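Long-range contacts in UDP-N-acetylglucosamine 4-epimerase (PDB 3M2P), which probably interconverts UDP-N-acetylglucosamine and its C4 epimer UDP-N-acetylgalactosamine, as a member of the NAD(P)-dependent epimerase/dehydratase family: residues 118-123 and 262-267; 202-207 and 278-283; 54-59 and 90-95; 196-201 and 224-229. One frame throughout, in Å; residues are numbered along the deposited sequence.

From the N terminus, interaction 3 comes first. It closes a short loop by packing helix 53-59 on helix 83-98, beside the parallel strands of the Rossmann part, and is complete before the others open. Interaction 1 joins the loop after strand 103-109 to the loop before helix 268-273, far along the chain. Interaction 4 is nested inside it and joins strand 197-201 to the loop at 224-229. Interaction 2 ties helix 202-212, directly after that strand, to the lead-in of helix 282-293. It therefore crosses interactions 1 and 4. Interactions 1 and 4 meet at Glu198, and 2 and 4 touch where Tyr280 meets Tyr201. Interaction 3 lies across the chain's centre from interactions 2 and 4.

Interaction 1. Residues 118-123 and 262-267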
loop_
_atom_site.group_PDB
_atom_site.type_symbol
_atom_site.label_atom_id
_atom_site.label_comp_id
_atom_site.label_asym_id
_atom_site.label_seq_id
_atom_site.Cartn_x
_atom_site.Cartn_y
_atom_site.Cartn_z
ATOM N N SER A 118 13.986 8.628 9.081
ATOM C CA SER A 118 14.011 9.103 7.712
ATOM C C SER A 118 13.461 10.514 7.587
ATOM O O SER A 118 13.465 11.106 6.514
ATOM C CB SER A 118 13.170 8.152 6.869
ATOM O OG SER A 118 13.886 7.737 5.731
ATOM N N LEU A 119 12.961 11.039 8.692
ATOM C CA LEU A 119 12.405 12.383 8.713
ATOM C C LEU A 119 13.442 13.429 8.285
ATOM O O LEU A 119 14.632 13.304 8.599
ATOM C CB LEU A 119 11.873 12.690 10.120
ATOM C CG LEU A 119 10.673 11.855 10.567
ATOM C CD1 LEU A 119 10.684 11.649 12.056
ATOM C CD2 LEU A 119 9.366 12.508 10.116
ATOM N N PRO A 120 13.007 14.443 7.525
ATOM C CA PRO A 120 11.663 14.574 6.956
ATOM C C PRO A 120 11.494 13.693 5.710
ATOM O O PRO A 120 12.470 13.447 4.982
ATOM C CB PRO A 120 11.598 16.051 6.537
ATOM C CG PRO A 120 12.929 16.645 6.877
ATOM C CD PRO A 120 13.886 15.525 7.065
ATOM N N TRP A 121 10.264 13.251 5.454
ATOM C CA TRP A 121 9.992 12.364 4.327
ATOM C C TRP A 121 9.731 13.118 3.028
ATOM O O TRP A 121 8.900 14.026 2.983
ATOM C CB TRP A 121 8.795 11.464 4.635
ATOM C CG TRP A 121 8.979 10.602 5.839
ATOM C CD1 TRP A 121 10.059 9.825 6.129
ATOM C CD2 TRP A 121 8.047 10.409 6.905
ATOM N NE1 TRP A 121 9.866 9.177 7.319
ATOM C CE2 TRP A 121 8.636 9.516 7.818
ATOM C CE3 TRP A 121 6.773 10.911 7.183
ATOM C CZ2 TRP A 121 7.991 9.104 8.989
ATOM C CZ3 TRP A 121 6.132 10.503 8.356
ATOM C CH2 TRP A 121 6.745 9.612 9.239
ATOM N N ASN A 122 10.437 12.740 1.969
ATOM C CA ASN A 122 10.062 13.216 0.644
ATOM C C ASN A 122 9.518 12.064 -0.174
ATOM O O ASN A 122 9.644 10.912 0.209
ATOM C CB ASN A 122 11.216 13.924 -0.080
ATOM C CG ASN A 122 12.340 12.990 -0.458
ATOM O OD1 ASN A 122 12.170 11.776 -0.525
ATOM N ND2 ASN A 122 13.504 13.559 -0.717
ATOM N N GLU A 123 8.918 12.377 -1.310
ATOM C CA GLU A 123 8.230 11.358 -2.061
ATOM C C GLU A 123 9.150 10.273 -2.615
ATOM O O GLU A 123 8.701 9.408 -3.340
ATOM C CB GLU A 123 7.331 11.975 -3.125
ATOM C CG GLU A 123 7.867 13.234 -3.727
ATOM C CD GLU A 123 7.570 14.477 -2.919
ATOM O OE1 GLU A 123 8.539 15.083 -2.433
ATOM O OE2 GLU A 123 6.391 14.867 -2.780
ATOM N N SER A 262 6.811 10.762 15.487
ATOM C CA SER A 262 6.943 11.945 14.638
ATOM C C SER A 262 6.457 11.708 13.212
ATOM O O SER A 262 6.713 10.660 12.628
ATOM C CB SER A 262 8.393 12.427 14.605
ATOM O OG SER A 262 8.680 13.219 15.738
ATOM N N SER A 263 5.755 12.684 12.649
ATOM C CA SER A 263 5.426 12.634 11.226
ATOM C C SER A 263 5.346 14.014 10.585
ATOM O O SER A 263 4.495 14.829 10.922
ATOM C CB SER A 263 4.152 11.814 10.960
ATOM O OG SER A 263 3.042 12.289 11.699
ATOM N N TYR A 264 6.262 14.271 9.662
ATOM C CA TYR A 264 6.234 15.496 8.883
ATOM C C TYR A 264 6.924 15.264 7.561
ATOM O O TYR A 264 7.649 14.287 7.403
ATOM C CB TYR A 264 6.888 16.659 9.631
ATOM C CG TYR A 264 8.242 16.369 10.256
ATOM C CD1 TYR A 264 8.337 15.959 11.581
ATOM C CD2 TYR A 264 9.422 16.535 9.536
ATOM C CE1 TYR A 264 9.556 15.704 12.167
ATOM C CE2 TYR A 264 10.653 16.277 10.116
ATOM C CZ TYR A 264 10.714 15.870 11.439
ATOM O OH TYR A 264 11.923 15.622 12.054
HETATM N N MSE A 265 6.706 16.161 6.609
HETATM C CA MSE A 265 7.226 15.959 5.267
HETATM C C MSE A 265 7.949 17.156 4.709
HETATM O O MSE A 265 7.679 18.300 5.058
HETATM C CB MSE A 265 6.100 15.620 4.291
HETATM C CG MSE A 265 5.342 14.363 4.607
HETATM SE SE MSE A 265 3.667 14.322 3.623
HETATM C CE MSE A 265 2.953 16.068 4.176
ATOM N N ASP A 266 8.843 16.846 3.785
ATOM C CA ASP A 266 9.479 17.805 2.911
ATOM C C ASP A 266 8.545 18.044 1.721
ATOM O O ASP A 266 8.236 17.118 0.969
ATOM C CB ASP A 266 10.794 17.187 2.460
ATOM C CG ASP A 266 11.491 17.999 1.426
ATOM O OD1 ASP A 266 10.940 19.047 1.045
ATOM O OD2 ASP A 266 12.589 17.582 0.990
ATOM N N SER A 267 8.065 19.270 1.553
ATOM C CA SER A 267 7.122 19.547 0.465
ATOM C C SER A 267 7.715 20.363 -0.693
ATOM O O SER A 267 6.984 21.045 -1.424
ATOM C CB SER A 267 5.862 20.220 1.003
ATOM O OG SER A 267 5.187 19.363 1.899
#
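Leu119 and Tyr264 form the tightly packed part of this contact. The methyl CD2 of Leu119 sits 3.7 Å from the centroid of the Tyr264 ring and only 6° off its normal, a CH-pi contact. The same methyl also lies over the centre of the Trp121 indole, so it fills the gap between the two rings. Tyr264 has CG between its backbone N and carbonyl carbon (chi1 48°), and this turn brings its ring back to Leu119. Pro120, exposed and preceded by a cis peptide, packs at the edge of the same ring, its CB 3.7 Å from Tyr264 CE2. The other methyl, Leu119 CD1, reaches Ser262 CB at 3.5 Å. The six-membered ring of the indole meets Ser263 obliquely, with Trp121 CZ3 3.5 Å from Ser263 CB.

Between these side chains the backbones make a single beta bridge, Trp121 with Met265. It links the loop after strand 103-109 of the Rossmann sheet to the loop after strand 249-251. Asp266 N donates to Trp121 O at 2.9 Å, from above the carbonyl plane. Trp121 N points almost straight at Tyr264 O, but at 3.4 Å that bond is weak. The buried indole is also held from outside: its NE1 bonds to Asp115 O, and Tyr113 stacks on it.

The side of Asn122, Glu123 and Asp266 is looser. The carboxylate of Asp266 approaches Asn122 only loosely, OD2 4.1 Å from Asn122 CB. Its OD1 bonds instead to Ser268 OG. Asn122 OD1 turns to Lys124 N, and Glu123 OE2 to Asn223 N.

Interaction 2. Residues 202-207 and 278-283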
loop_
_atom_site.group_PDB
_atom_site.type_symbol
_atom_site.label_atom_id
_atom_site.label_comp_id
_atom_site.label_asym_id
_atom_site.label_seq_id
_atom_site.Cartn_x
_atom_site.Cartn_y
_atom_site.Cartn_z
ATOM N N ALA A 202 -7.158 22.680 6.639
ATOM C CA ALA A 202 -8.048 22.226 5.581
ATOM C C ALA A 202 -8.128 23.233 4.435
ATOM O O ALA A 202 -8.176 22.847 3.273
ATOM C CB ALA A 202 -9.435 21.945 6.137
ATOM N N LYS A 203 -8.141 24.525 4.755
ATOM C CA LYS A 203 -8.244 25.579 3.738
ATOM C C LYS A 203 -7.049 25.540 2.781
ATOM O O LYS A 203 -7.201 25.732 1.582
ATOM C CB LYS A 203 -8.350 26.938 4.421
ATOM C CG LYS A 203 -9.352 27.888 3.834
ATOM C CD LYS A 203 -10.279 28.403 4.930
ATOM C CE LYS A 203 -10.328 29.938 4.995
ATOM N NZ LYS A 203 -10.491 30.612 3.660
ATOM N N ASP A 204 -5.867 25.265 3.326
ATOM C CA ASP A 204 -4.650 25.107 2.536
ATOM C C ASP A 204 -4.605 23.795 1.753
ATOM O O ASP A 204 -3.903 23.690 0.753
ATOM C CB ASP A 204 -3.426 25.167 3.445
ATOM C CG ASP A 204 -3.114 26.581 3.925
ATOM O OD1 ASP A 204 -3.378 27.555 3.173
ATOM O OD2 ASP A 204 -2.590 26.704 5.058
ATOM N N ALA A 205 -5.327 22.787 2.224
ATOM C CA ALA A 205 -5.405 21.521 1.513
ATOM C C ALA A 205 -6.325 21.656 0.300
ATOM O O ALA A 205 -6.037 21.131 -0.790
ATOM C CB ALA A 205 -5.893 20.419 2.436
ATOM N N ALA A 206 -7.433 22.364 0.495
ATOM C CA ALA A 206 -8.323 22.685 -0.606
ATOM C C ALA A 206 -7.584 23.572 -1.599
ATOM O O ALA A 206 -7.867 23.533 -2.795
ATOM C CB ALA A 206 -9.568 23.363 -0.104
ATOM N N LYS A 207 -6.629 24.362 -1.105
ATOM C CA LYS A 207 -5.826 25.215 -1.984
ATOM C C LYS A 207 -4.957 24.376 -2.907
ATOM O O LYS A 207 -4.920 24.610 -4.116
ATOM C CB LYS A 207 -4.957 26.199 -1.192
ATOM C CG LYS A 207 -4.055 27.089 -2.065
ATOM C CD LYS A 207 -3.404 28.181 -1.233
ATOM C CE LYS A 207 -2.601 29.170 -2.062
ATOM N NZ LYS A 207 -1.147 28.861 -2.119
ATOM N N THR A 278 1.468 27.147 1.437
ATOM C CA THR A 278 0.326 27.352 2.321
ATOM C C THR A 278 0.084 28.825 2.595
ATOM O O THR A 278 1.034 29.586 2.789
ATOM C CB THR A 278 0.560 26.686 3.681
ATOM O OG1 THR A 278 1.854 27.066 4.185
ATOM C CG2 THR A 278 0.479 25.180 3.551
ATOM N N ASP A 279 -1.185 29.222 2.627
ATOM C CA ASP A 279 -1.546 30.558 3.081
ATOM C C ASP A 279 -1.303 30.679 4.592
ATOM O O ASP A 279 -0.780 31.687 5.063
ATOM C CB ASP A 279 -3.008 30.880 2.755
ATOM C CG ASP A 279 -3.259 31.115 1.263
ATOM O OD1 ASP A 279 -2.288 31.219 0.479
ATOM O OD2 ASP A 279 -4.448 31.204 0.874
ATOM N N TYR A 280 -1.669 29.642 5.347
ATOM C CA TYR A 280 -1.668 29.711 6.815
ATOM C C TYR A 280 -0.516 28.961 7.477
ATOM O O TYR A 280 0.171 28.156 6.849
ATOM C CB TYR A 280 -2.994 29.194 7.391
ATOM C CG TYR A 280 -4.223 29.933 6.909
ATOM C CD1 TYR A 280 -4.672 29.798 5.596
ATOM C CD2 TYR A 280 -4.950 30.751 7.766
ATOM C CE1 TYR A 280 -5.805 30.479 5.146
ATOM C CE2 TYR A 280 -6.086 31.433 7.328
ATOM C CZ TYR A 280 -6.506 31.294 6.016
ATOM O OH TYR A 280 -7.629 31.963 5.578
ATOM N N ASN A 281 -0.297 29.269 8.752
ATOM C CA ASN A 281 0.555 28.471 9.622
ATOM C C ASN A 281 -0.287 28.179 10.854
ATOM O O ASN A 281 -1.344 28.796 11.026
ATOM C CB ASN A 281 1.849 29.207 9.974
ATOM C CG ASN A 281 1.613 30.470 10.791
ATOM O OD1 ASN A 281 0.487 30.781 11.174
ATOM N ND2 ASN A 281 2.687 31.200 11.062
ATOM N N PHE A 282 0.137 27.249 11.707
ATOM C CA PHE A 282 -0.782 26.760 12.740
ATOM C C PHE A 282 -1.490 27.871 13.517
ATOM O O PHE A 282 -2.701 27.805 13.705
ATOM C CB PHE A 282 -0.126 25.766 13.695
ATOM C CG PHE A 282 -1.117 24.989 14.511
ATOM C CD1 PHE A 282 -1.264 25.225 15.869
ATOM C CD2 PHE A 282 -1.926 24.032 13.913
ATOM C CE1 PHE A 282 -2.186 24.509 16.615
ATOM C CE2 PHE A 282 -2.856 23.311 14.660
ATOM C CZ PHE A 282 -2.984 23.552 16.006
ATOM N N ALA A 283 -0.739 28.891 13.937
ATOM C CA ALA A 283 -1.274 29.974 14.780
ATOM C C ALA A 283 -2.250 30.881 14.040
ATOM O O ALA A 283 -3.246 31.335 14.605
ATOM C CB ALA A 283 -0.138 30.801 15.397
HETATM O O HOH W 1 -8.365 32.364 2.451
HETATM O O HOH W 2 -5.355 28.715 1.796
#
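The first turns of helix 202-212 meet the loop that leads into helix 282-293, and the backbones come closest at Asp204 and Thr278, whose CA atoms are 5.5 Å apart. Asn281 is the N-cap of helix 282-293, its OD1 taking Thr284 N. Just before this cap, the carboxylate of Asp204 accepts the successive N-H groups of Asp279 and Tyr280. It ties the helix following strand 197-201 to the last helix of the chain.

Asp204 is buried and carries the contact. Its CG stands anti to its carbonyl carbon (chi1 -74°), which turns the carboxylate toward the loop. OD1 accepts Asp279 N at 2.8 Å, from above the carboxylate plane. OD2 uses its syn lone pair for Tyr280 N at 3.1 Å, while the same N-H makes a weak second bond to OD1. Thr278 packs beside the group, with CB and CG2 against the carboxylate. The Tyr280 ring presents its edge to Asp204 OD1.

Two lysines flank this centre. Lys207 crosses Asp279 at about a right angle, and its NZ makes a long salt bridge with Asp279 OD1 at 3.7 Å; the same NZ bonds to Ser277 O. Lys203 is bent along its chain, and its CE lies 3.4 Å from Tyr280 OH. That hydroxyl also bonds to Glu288, and a water links it to Lys203 NZ. If both are ionised, as the N-H donors and Lys207 make likely, Asp204 OD1 and Asp279 OD2 place like charges 4.4 Å apart. A second water donates to both, 2.7 Å from Asp204 OD1 and 2.8 Å from Asp279 OD2.

Interaction 3. Residues 54-59 and 90-95; sequences EDLINQ and QNLYDA
Two helices of the Rossmann part pack here. Helix 53-59 belongs to the crossover that carries the chain from strand 45-48 past 28-33 and 4-8 to strand 65-68. Helix 83-98 links the adjacent strands 65-68 and 103-109. Their short axes pass 8.5 Å apart and cross at -49°. The closeness rests on Ala95, whose small CB lets the backbones near each other, with Ile57 CA and Ala95 CA 4.7 Å apart.

Leu56 carries most of the contact. Its CB touches Ala95 CB at 3.6 Å. With CG beside the backbone N (chi1 -66°), its branch CD1 reaches back one turn, to Asn91 CB at 3.9 Å and, more loosely, to Leu92 CD1 at 4.4 Å. Ile57 lays CG1 alongside Ala95, 4.3 Å from its CB. The contact between the segments is apolar, while Asn99 ND2 bonds to both Ile57 O and Ala95 O just beyond it.

On the sheet side, Leu92 rests on Val66 and His68 of strand 65-68. Elsewhere on helix 83-98, Tyr93 packs on strand 103-109 and helix 132-150, and Gln90 bonds to Gly77 and Ile79 of the second subunit.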
loop_
_atom_site.group_PDB
_atom_site.type_symbol
_atom_site.label_atom_id
_atom_site.label_comp_id
_atom_site.label_asym_id
_atom_site.label_seq_id
_atom_site.Cartn_x
_atom_site.Cartn_y
_atom_site.Cartn_z
ATOM N N GLU A 54 -21.071 1.484 -13.870
ATOM C CA GLU A 54 -22.156 1.761 -14.809
ATOM C C GLU A 54 -22.882 3.044 -14.447
ATOM O O GLU A 54 -23.418 3.740 -15.314
ATOM C CB GLU A 54 -23.141 0.588 -14.871
ATOM C CG GLU A 54 -23.841 0.273 -13.547
ATOM C CD GLU A 54 -23.204 -0.880 -12.755
ATOM O OE1 GLU A 54 -22.035 -1.243 -13.043
ATOM O OE2 GLU A 54 -23.892 -1.421 -11.850
ATOM N N ASP A 55 -22.880 3.360 -13.159
ATOM C CA ASP A 55 -23.536 4.564 -12.689
ATOM C C ASP A 55 -22.661 5.807 -12.800
ATOM O O ASP A 55 -23.137 6.869 -13.198
ATOM C CB ASP A 55 -23.983 4.411 -11.249
ATOM C CG ASP A 55 -24.893 5.513 -10.840
ATOM O OD1 ASP A 55 -25.902 5.718 -11.538
ATOM O OD2 ASP A 55 -24.600 6.196 -9.849
ATOM N N LEU A 56 -21.391 5.684 -12.428
ATOM C CA LEU A 56 -20.494 6.841 -12.451
ATOM C C LEU A 56 -20.326 7.326 -13.887
ATOM O O LEU A 56 -20.289 8.538 -14.148
ATOM C CB LEU A 56 -19.135 6.507 -11.814
ATOM C CG LEU A 56 -19.194 6.201 -10.315
ATOM C CD1 LEU A 56 -17.972 5.422 -9.866
ATOM C CD2 LEU A 56 -19.386 7.487 -9.503
ATOM N N ILE A 57 -20.234 6.369 -14.809
ATOM C CA ILE A 57 -20.152 6.683 -16.221
ATOM C C ILE A 57 -21.136 7.802 -16.521
ATOM O O ILE A 57 -20.792 8.773 -17.176
ATOM C CB ILE A 57 -20.445 5.447 -17.092
ATOM C CG1 ILE A 57 -19.189 4.590 -17.221
ATOM C CG2 ILE A 57 -20.924 5.855 -18.471
ATOM C CD1 ILE A 57 -19.421 3.311 -17.938
ATOM N N ASN A 58 -22.348 7.685 -15.999
ATOM C CA ASN A 58 -23.370 8.690 -16.242
ATOM C C ASN A 58 -23.285 9.910 -15.324
ATOM O O ASN A 58 -23.613 11.022 -15.747
ATOM C CB ASN A 58 -24.762 8.061 -16.200
ATOM C CG ASN A 58 -24.977 7.075 -17.334
ATOM O OD1 ASN A 58 -25.568 6.012 -17.154
ATOM N ND2 ASN A 58 -24.472 7.420 -18.516
ATOM N N GLN A 59 -22.838 9.725 -14.086
ATOM C CA GLN A 59 -22.706 10.857 -13.175
ATOM C C GLN A 59 -21.514 11.746 -13.558
ATOM O O GLN A 59 -21.345 12.840 -13.024
ATOM C CB GLN A 59 -22.579 10.385 -11.723
ATOM C CG GLN A 59 -23.659 9.403 -11.291
ATOM C CD GLN A 59 -25.052 9.977 -11.419
ATOM O OE1 GLN A 59 -25.341 11.052 -10.908
ATOM N NE2 GLN A 59 -25.924 9.258 -12.104
ATOM N N GLN A 90 -11.024 2.286 -8.460
ATOM C CA GLN A 90 -10.960 1.725 -9.813
ATOM C C GLN A 90 -12.205 1.983 -10.652
ATOM O O GLN A 90 -12.100 2.190 -11.856
ATOM C CB GLN A 90 -10.664 0.227 -9.808
ATOM C CG GLN A 90 -10.430 -0.320 -11.209
ATOM C CD GLN A 90 -9.841 -1.716 -11.207
ATOM O OE1 GLN A 90 -10.162 -2.534 -10.352
ATOM N NE2 GLN A 90 -8.977 -1.996 -12.172
ATOM N N ASN A 91 -13.376 1.966 -10.030
ATOM C CA ASN A 91 -14.603 2.271 -10.752
ATOM C C ASN A 91 -14.523 3.668 -11.312
ATOM O O ASN A 91 -14.770 3.906 -12.498
ATOM C CB ASN A 91 -15.822 2.204 -9.833
ATOM C CG ASN A 91 -16.269 0.790 -9.549
ATOM O OD1 ASN A 91 -17.025 0.561 -8.611
ATOM N ND2 ASN A 91 -15.801 -0.163 -10.347
ATOM N N LEU A 92 -14.190 4.595 -10.422
ATOM C CA LEU A 92 -14.081 6.008 -10.753
ATOM C C LEU A 92 -13.123 6.246 -11.915
ATOM O O LEU A 92 -13.450 6.972 -12.847
ATOM C CB LEU A 92 -13.624 6.785 -9.522
ATOM C CG LEU A 92 -13.694 8.296 -9.626
ATOM C CD1 LEU A 92 -15.145 8.750 -9.638
ATOM C CD2 LEU A 92 -12.922 8.893 -8.470
ATOM N N TYR A 93 -11.941 5.639 -11.865
ATOM C CA TYR A 93 -10.975 5.833 -12.938
ATOM C C TYR A 93 -11.458 5.196 -14.246
ATOM O O TYR A 93 -11.259 5.768 -15.325
ATOM C CB TYR A 93 -9.575 5.356 -12.539
ATOM C CG TYR A 93 -9.016 6.072 -11.320
ATOM C CD1 TYR A 93 -9.593 7.251 -10.850
ATOM C CD2 TYR A 93 -7.902 5.583 -10.647
ATOM C CE1 TYR A 93 -9.086 7.903 -9.732
ATOM C CE2 TYR A 93 -7.397 6.225 -9.539
ATOM C CZ TYR A 93 -7.990 7.379 -9.082
ATOM O OH TYR A 93 -7.472 8.022 -7.977
ATOM N N ASP A 94 -12.108 4.034 -14.145
ATOM C CA ASP A 94 -12.757 3.394 -15.298
ATOM C C ASP A 94 -13.781 4.336 -15.923
ATOM O O ASP A 94 -13.874 4.476 -17.141
ATOM C CB ASP A 94 -13.479 2.109 -14.875
ATOM C CG ASP A 94 -12.602 0.873 -14.964
ATOM O OD1 ASP A 94 -11.495 0.948 -15.530
ATOM O OD2 ASP A 94 -13.033 -0.190 -14.470
ATOM N N ALA A 95 -14.562 4.966 -15.058
ATOM C CA ALA A 95 -15.635 5.850 -15.474
ATOM C C ALA A 95 -15.046 7.103 -16.086
ATOM O O ALA A 95 -15.531 7.610 -17.096
ATOM C CB ALA A 95 -16.504 6.209 -14.271
#

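Interaction 4. Residues 196-201 and 224-229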
loop_
_atom_site.group_PDB
_atom_site.type_symbol
_atom_site.label_atom_id
_atom_site.label_comp_id
_atom_site.label_asym_id
_atom_site.label_seq_id
_atom_site.Cartn_x
_atom_site.Cartn_y
_atom_site.Cartn_z
ATOM N N LYS A 196 7.178 15.255 16.788
ATOM C CA LYS A 196 6.681 16.390 16.015
ATOM C C LYS A 196 5.781 15.889 14.895
ATOM O O LYS A 196 6.162 14.992 14.137
ATOM C CB LYS A 196 7.848 17.192 15.439
ATOM C CG LYS A 196 8.547 18.053 16.475
ATOM C CD LYS A 196 9.932 18.536 16.037
ATOM C CE LYS A 196 10.417 19.688 16.941
ATOM N NZ LYS A 196 11.914 19.834 17.017
ATOM N N ARG A 197 4.584 16.465 14.805
ATOM C CA ARG A 197 3.579 16.038 13.832
ATOM C C ARG A 197 3.148 17.210 12.958
ATOM O O ARG A 197 2.920 18.301 13.462
ATOM C CB ARG A 197 2.363 15.437 14.547
ATOM C CG ARG A 197 2.618 14.075 15.202
ATOM C CD ARG A 197 1.311 13.398 15.596
ATOM N NE ARG A 197 0.875 13.767 16.940
ATOM C CZ ARG A 197 -0.362 13.599 17.410
ATOM N NH1 ARG A 197 -1.313 13.090 16.645
ATOM N NH2 ARG A 197 -0.658 13.960 18.651
ATOM N N GLU A 198 3.035 16.991 11.648
ATOM C CA GLU A 198 2.742 18.087 10.725
ATOM C C GLU A 198 1.242 18.286 10.542
ATOM O O GLU A 198 0.524 17.341 10.246
ATOM C CB GLU A 198 3.411 17.828 9.386
ATOM C CG GLU A 198 3.450 19.012 8.436
ATOM C CD GLU A 198 4.293 18.698 7.212
ATOM O OE1 GLU A 198 4.828 17.565 7.163
ATOM O OE2 GLU A 198 4.426 19.563 6.307
ATOM N N PHE A 199 0.778 19.520 10.733
ATOM C CA PHE A 199 -0.648 19.837 10.653
ATOM C C PHE A 199 -0.988 20.804 9.517
ATOM O O PHE A 199 -0.563 21.958 9.525
ATOM C CB PHE A 199 -1.124 20.427 11.969
ATOM C CG PHE A 199 -1.083 19.466 13.108
ATOM C CD1 PHE A 199 0.064 19.329 13.874
ATOM C CD2 PHE A 199 -2.199 18.710 13.433
ATOM C CE1 PHE A 199 0.100 18.455 14.933
ATOM C CE2 PHE A 199 -2.166 17.828 14.495
ATOM C CZ PHE A 199 -1.012 17.698 15.239
ATOM N N LEU A 200 -1.771 20.329 8.553
ATOM C CA LEU A 200 -2.133 21.125 7.389
ATOM C C LEU A 200 -3.564 21.605 7.488
ATOM O O LEU A 200 -4.481 20.801 7.549
ATOM C CB LEU A 200 -1.966 20.302 6.113
ATOM C CG LEU A 200 -2.536 20.902 4.831
ATOM C CD1 LEU A 200 -1.713 22.097 4.400
ATOM C CD2 LEU A 200 -2.565 19.861 3.739
ATOM N N TYR A 201 -3.749 22.918 7.499
ATOM C CA TYR A 201 -5.076 23.507 7.585
ATOM C C TYR A 201 -5.908 23.059 6.388
ATOM O O TYR A 201 -5.416 23.035 5.264
ATOM C CB TYR A 201 -4.947 25.031 7.644
ATOM C CG TYR A 201 -6.227 25.808 7.890
ATOM C CD1 TYR A 201 -7.322 25.227 8.504
ATOM C CD2 TYR A 201 -6.313 27.151 7.538
ATOM C CE1 TYR A 201 -8.476 25.956 8.727
ATOM C CE2 TYR A 201 -7.461 27.891 7.763
ATOM C CZ TYR A 201 -8.540 27.290 8.354
ATOM O OH TYR A 201 -9.684 28.033 8.557
ATOM N N ILE A 224 1.761 17.128 0.393
ATOM C CA ILE A 224 1.202 18.441 0.680
ATOM C C ILE A 224 1.247 18.724 2.182
ATOM O O ILE A 224 0.263 18.522 2.894
ATOM C CB ILE A 224 -0.241 18.622 0.155
ATOM C CG1 ILE A 224 -0.357 18.206 -1.316
ATOM C CG2 ILE A 224 -0.676 20.064 0.343
ATOM C CD1 ILE A 224 0.344 19.127 -2.302
ATOM N N GLY A 225 2.406 19.182 2.654
ATOM C CA GLY A 225 2.581 19.583 4.038
ATOM C C GLY A 225 2.484 21.088 4.224
ATOM O O GLY A 225 2.395 21.840 3.256
ATOM N N SER A 226 2.521 21.530 5.477
ATOM C CA SER A 226 2.326 22.941 5.805
ATOM C C SER A 226 3.613 23.683 6.145
ATOM O O SER A 226 3.745 24.870 5.836
ATOM C CB SER A 226 1.353 23.080 6.968
ATOM O OG SER A 226 1.770 22.266 8.050
ATOM N N GLY A 227 4.560 23.010 6.785
ATOM C CA GLY A 227 5.707 23.730 7.312
ATOM C C GLY A 227 6.660 22.941 8.189
ATOM O O GLY A 227 7.705 22.515 7.677
ATOM N N ASP A 228 6.384 22.732 9.486
ATOM C CA ASP A 228 5.234 23.164 10.306
ATOM C C ASP A 228 4.824 21.972 11.193
ATOM O O ASP A 228 3.638 21.774 11.512
ATOM C CB ASP A 228 4.042 23.709 9.518
ATOM C CG ASP A 228 3.082 24.535 10.385
ATOM O OD1 ASP A 228 2.925 25.756 10.137
ATOM O OD2 ASP A 228 2.480 23.968 11.320
ATOM N N ALA A 229 5.828 21.184 11.585
ATOM C CA ALA A 229 5.638 20.056 12.493
ATOM C C ALA A 229 5.682 20.502 13.951
ATOM O O ALA A 229 6.678 21.066 14.403
ATOM C CB ALA A 229 6.697 19.005 12.242
#
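Glu198 and Ser226 reach past each other in opposite senses, each binding the other segment's backbone. Glu198 has CG anti to its backbone N (chi1 -167°) and a fully extended chain, so its carboxylate reaches the turn at 225-227. OE2 lies 2.9 Å from Ser226 N and 3.5 Å from Gly227 N. Both bonds are weak, the first because it is strongly bent (124° at the hydrogen). The other oxygen, OE1, takes Met265 N, so this buried acid also joins the loop of interaction 1. Several N-H donors around it would favour its charged form.

Ser226 bonds in the other direction, to the strand backbone. Its OG sits between its own N and carbonyl carbon (chi1 52°) and donates to Phe199 O at 2.8 Å, from well above the carbonyl plane. Its CB lies near Leu200, the residue after Phe199 in the strand.

At the two ends side-chain carbons meet. Leu200 has CG anti to its backbone N and crosses Ile224 obliquely, with Leu200 CD2 3.9 Å from Ile224 CG2. At the far end Ala229 CB meets Lys196 CB at 3.9 Å, while the rest of the lysine leads away. Ala229 CA also gives a CA-H...O contact to Arg197 O at 3.4 Å.

Between these ends the loop turns through a cis peptide at Gly227-Asp228. Glu198 and Ala229 then face each other as an antiparallel non-hydrogen-bonded pair. The short strand 229-230 thus runs against strand 197-201, which itself lies parallel to strand 154-164. This adds an antiparallel strand pair to an otherwise parallel Rossmann-type sheet.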